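Local atomic coordinates of protein Pcdhgb2 (Mus musculus, PDB entry 5SZR), a protein that is probably a calcium-dependent cell-adhesion molecule that may take part in establishing and maintaining specific neuronal connections in the brain. Residues His45-Glu49 with Gln50-Ile54; Arg262-Ser265 with Ser266-Val270. All coordinates share one frame; numbering follows the deposited sequence.

Contact 1 (His45-Glu49 with Gln50-Ile54); sequences HNVDE and QVERI. With EDO (1,2-ethanediol), chain B.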
# COMPACT_ATOMS: atom_id res chain seq x y z
N HIS A 45 -43.04 42.61 49.85
CA HIS A 45 -44.34 41.99 50.07
C HIS A 45 -44.89 41.51 48.74
O HIS A 45 -44.76 42.20 47.72
CB HIS A 45 -45.32 42.96 50.76
CG HIS A 45 -46.53 43.28 49.94
ND1 HIS A 45 -46.60 44.38 49.11
CD2 HIS A 45 -47.73 42.66 49.85
CE1 HIS A 45 -47.78 44.41 48.52
NE2 HIS A 45 -48.49 43.38 48.95
N ASN A 46 -45.47 40.31 48.75
CA ASN A 46 -46.04 39.68 47.55
C ASN A 46 -45.00 39.60 46.43
O ASN A 46 -45.26 39.95 45.27
CB ASN A 46 -47.30 40.42 47.09
CG ASN A 46 -48.08 39.64 46.04
OD1 ASN A 46 -47.99 39.92 44.84
ND2 ASN A 46 -48.86 38.66 46.48
N VAL A 47 -43.80 39.14 46.78
CA VAL A 47 -42.74 38.94 45.80
C VAL A 47 -42.51 37.46 45.63
O VAL A 47 -42.86 36.63 46.47
CB VAL A 47 -41.43 39.65 46.19
CG1 VAL A 47 -41.65 41.16 46.33
CG2 VAL A 47 -40.84 39.05 47.46
N ASP A 48 -41.90 37.12 44.50
CA ASP A 48 -41.51 35.75 44.23
C ASP A 48 -40.43 35.31 45.21
O ASP A 48 -39.68 36.13 45.76
CB ASP A 48 -41.01 35.62 42.79
CG ASP A 48 -40.70 34.19 42.41
OD1 ASP A 48 -41.65 33.39 42.28
OD2 ASP A 48 -39.50 33.86 42.25
N GLU A 49 -40.37 33.99 45.45
CA GLU A 49 -39.38 33.45 46.38
C GLU A 49 -37.96 33.82 45.97
O GLU A 49 -37.11 34.08 46.83
CB GLU A 49 -39.54 31.93 46.48
CG GLU A 49 -38.42 31.25 47.24
CD GLU A 49 -38.57 29.74 47.24
OE1 GLU A 49 -39.48 29.23 46.56
OE2 GLU A 49 -37.77 29.07 47.93
N GLN A 50 -37.69 33.85 44.67
CA GLN A 50 -36.35 34.18 44.20
C GLN A 50 -35.98 35.63 44.46
O GLN A 50 -34.79 35.95 44.55
CB GLN A 50 -36.22 33.84 42.71
CG GLN A 50 -36.52 32.39 42.40
CD GLN A 50 -35.84 31.44 43.36
OE1 GLN A 50 -36.49 30.57 43.95
NE2 GLN A 50 -34.53 31.59 43.52
N VAL A 51 -36.97 36.52 44.58
CA VAL A 51 -36.67 37.90 44.97
C VAL A 51 -36.00 37.93 46.34
O VAL A 51 -34.96 38.57 46.53
CB VAL A 51 -37.95 38.76 44.95
CG1 VAL A 51 -37.71 40.09 45.65
CG2 VAL A 51 -38.43 38.99 43.53
N GLU A 52 -36.60 37.23 47.31
CA GLU A 52 -36.01 37.15 48.65
C GLU A 52 -34.62 36.52 48.62
O GLU A 52 -33.82 36.76 49.52
CB GLU A 52 -36.93 36.35 49.58
CG GLU A 52 -38.24 37.03 49.92
CD GLU A 52 -38.10 38.05 51.04
OE1 GLU A 52 -36.96 38.44 51.37
OE2 GLU A 52 -39.14 38.46 51.60
N ARG A 53 -34.33 35.72 47.59
CA ARG A 53 -33.09 34.97 47.51
C ARG A 53 -32.01 35.68 46.71
O ARG A 53 -30.84 35.29 46.78
CB ARG A 53 -33.37 33.59 46.90
CG ARG A 53 -32.47 32.48 47.41
CD ARG A 53 -33.26 31.19 47.61
NE ARG A 53 -34.58 31.41 48.21
CZ ARG A 53 -34.80 31.76 49.48
NH1 ARG A 53 -36.04 31.93 49.92
NH2 ARG A 53 -33.78 31.95 50.31
N ILE A 54 -32.36 36.71 45.95
CA ILE A 54 -31.43 37.41 45.09
C ILE A 54 -31.14 38.82 45.59
O ILE A 54 -30.00 39.29 45.51
CB ILE A 54 -31.98 37.45 43.64
CG1 ILE A 54 -31.97 36.04 43.02
CG2 ILE A 54 -31.19 38.42 42.77
CD1 ILE A 54 -30.58 35.49 42.80
C1 EDO B . -44.76 32.27 44.83
O1 EDO B . -44.62 32.76 43.50
C2 EDO B . -43.42 31.77 45.35
O2 EDO B . -42.49 32.86 45.40

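Contact 2 (Arg262-Ser265 with Ser266-Val270); sequences RALS and SFVSV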
# COMPACT_ATOMS: atom_id res chain seq x y z
N ARG A 262 -1.79 -29.82 -24.01
CA ARG A 262 -1.99 -31.06 -23.26
C ARG A 262 -0.73 -31.51 -22.54
O ARG A 262 -0.81 -32.37 -21.66
CB ARG A 262 -2.48 -32.16 -24.20
N ALA A 263 0.42 -30.94 -22.88
CA ALA A 263 1.68 -31.30 -22.25
C ALA A 263 2.26 -30.19 -21.39
O ALA A 263 3.36 -30.35 -20.86
CB ALA A 263 2.71 -31.71 -23.32
N LEU A 264 1.55 -29.07 -21.24
CA LEU A 264 2.07 -27.96 -20.45
C LEU A 264 2.32 -28.37 -19.00
O LEU A 264 3.38 -28.08 -18.43
CB LEU A 264 1.11 -26.77 -20.52
CG LEU A 264 1.48 -25.44 -19.85
CD1 LEU A 264 0.97 -25.37 -18.41
CD2 LEU A 264 2.98 -25.18 -19.91
N SER A 265 1.35 -29.06 -18.40
CA SER A 265 1.51 -29.51 -17.02
C SER A 265 2.70 -30.44 -16.87
O SER A 265 3.30 -30.53 -15.79
CB SER A 265 0.23 -30.20 -16.55
OG SER A 265 0.36 -30.67 -15.21
N SER A 266 3.08 -31.14 -17.94
CA SER A 266 4.21 -32.06 -17.90
C SER A 266 5.55 -31.34 -17.89
O SER A 266 6.58 -31.99 -17.67
CB SER A 266 4.14 -33.02 -19.08
OG SER A 266 5.23 -33.92 -19.06
N PHE A 267 5.58 -30.03 -18.13
CA PHE A 267 6.83 -29.27 -18.16
C PHE A 267 7.01 -28.41 -16.91
O PHE A 267 8.01 -28.55 -16.20
CB PHE A 267 6.89 -28.39 -19.41
CG PHE A 267 7.33 -29.12 -20.64
CD1 PHE A 267 8.59 -28.88 -21.18
CD2 PHE A 267 6.51 -30.04 -21.25
CE1 PHE A 267 9.00 -29.55 -22.32
CE2 PHE A 267 6.92 -30.71 -22.39
CZ PHE A 267 8.17 -30.47 -22.92
N VAL A 268 6.06 -27.52 -16.64
CA VAL A 268 6.20 -26.54 -15.56
C VAL A 268 4.86 -26.36 -14.86
O VAL A 268 3.79 -26.56 -15.45
CB VAL A 268 6.72 -25.18 -16.08
CG1 VAL A 268 8.17 -25.30 -16.53
CG2 VAL A 268 5.84 -24.69 -17.21
N SER A 269 4.94 -25.98 -13.59
CA SER A 269 3.78 -25.57 -12.81
C SER A 269 4.22 -24.44 -11.89
O SER A 269 5.41 -24.17 -11.74
CB SER A 269 3.21 -26.73 -11.98
OG SER A 269 4.12 -27.10 -10.96
N VAL A 270 3.24 -23.78 -11.28
CA VAL A 270 3.52 -22.74 -10.30
C VAL A 270 2.68 -23.00 -9.06
O VAL A 270 1.51 -23.40 -9.17
CB VAL A 270 3.27 -21.32 -10.87
CG1 VAL A 270 1.79 -21.06 -11.07
CG2 VAL A 270 3.90 -20.27 -9.97

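Contact 1 (His45-Glu49 with Gln50-Ile54)
An N-capped helical turn begins where Asp-48 reaches forward to Gln-50, and it illustrates how one acidic side chain can start a short helix. With chi1 at -175°, CG of Asp-48 stands anti to its own backbone N and beside its carbonyl carbon, from where OD2 accepts the amide of Gln-50. The bond from Gln-50 N to Asp-48 OD2 is 3.0 Å long and fairly straight (157°), though the donor stands above the carboxylate plane rather than within it. The backbone joins in as well: Asp-48 O accepts Val-51 N at 3.0 Å, a turn bond three residues on. Two first-turn amides are thus gripped by one residue. The other carboxylate oxygen, OD1, accepts from O1 of a bound 1,2-ethanediol, probably from the crystallisation liquor, at 3.3 Å.

In this first cadherin domain of the construct the turn follows strand 41-44 and leads into the helix at 49-54, the one helix in a chain otherwise built of strands and loops. Next to the cap, Val-47 and Val-51 cross at about a right angle, CG2 of Val-47 lying 3.8 Å from CG1 of Val-51. Val-51 is buried and also touches Leu-80 of strand 77-85, joining the helix to that strand. Shortening Val-51 to an alanine keeps CB beside Val-47 but removes both methyls, and would probably thin that packing and open a gap toward Leu-80.

On the solvent side, Glu-49 runs extended toward the guanidinium of Arg-53. The salt bridge from Glu-49 OE2 to Arg-53 NH1 is long, 3.9 Å. Carboxylate and guanidinium planes stand 80° apart. The closer approach is by Glu-49 CG, which meets the guanidinium edge in its plane, 3.6 Å from Arg-53 NH1.

Contact 2 (Arg262-Ser265 with Ser266-Val270)
Leu-264 O accepts two successive backbone amides, those of Phe-267 and Val-268, and this fork holds the chain as it turns into a strand. The bond from Phe-267 N to Leu-264 O is 3.0 Å long, with the donor well above the carbonyl plane. Val-268 N comes instead almost straight in line with the carbonyl bond, the C=O...N angle being 173° and its distance to Leu-264 O 3.3 Å. The two donors therefore reach the same oxygen from different directions. One residue earlier, Ser-266 N makes a weak bond to Ala-263 O. Beyond the backbone, the hydroxyl of Ser-266 is hydrogen-bonded with NH1 of Arg-281, which can only be the donor.

These bonds wind residues 263-268 into two overlapping beta-turns and an alpha-turn on the way from strand 250-257 to strand 268-270, an outer strand of one sheet in the third cadherin domain of the construct.

Outside these bonds come the side chains. The ring of Phe-267 presents its edge to the carbonyl of Ala-263, with CD2 only 3.2 Å from Ala-263 O near the ring plane; Ala-263 CB sits more loosely, 4.4 Å from Phe-267 CE2. Arg-281 adds a cation-pi contact to the same ring. On the Leu-264 side the packing is apolar. Leu-264 turns CG anti to its backbone N (chi1 -176°), which carries CD2 to 4.0 Å from Val-268 CG2. Leu-259 is touched by both Leu-264 and Phe-267. Leu-264 and Val-268 also rest on Ile-254 of strand 250-257 and Leu-293 of strand 290-299, carrying the turn into the hydrophobic interior between the sheets.

In the fold
Followed from the N terminus, the chain meets contact 1 in the first cadherin domain of the construct and contact 2 in the third, so the two lie in series and neither nest nor cross. Each closes only a short local turn. Contact 1 leads out of strand 41-44 into helix 49-54 and sets that helix against strand 77-85; contact 2 leads from strand 250-257 into strand 268-270, which pairs with strand 276-279 in the opposing sheet. Their centres are about 101 Å apart, on opposite sides of the chain's centre. Both follow an outermost strand of a mixed sheet, so they probably occupy corresponding places in their repeats, one helical, the other a tight turn.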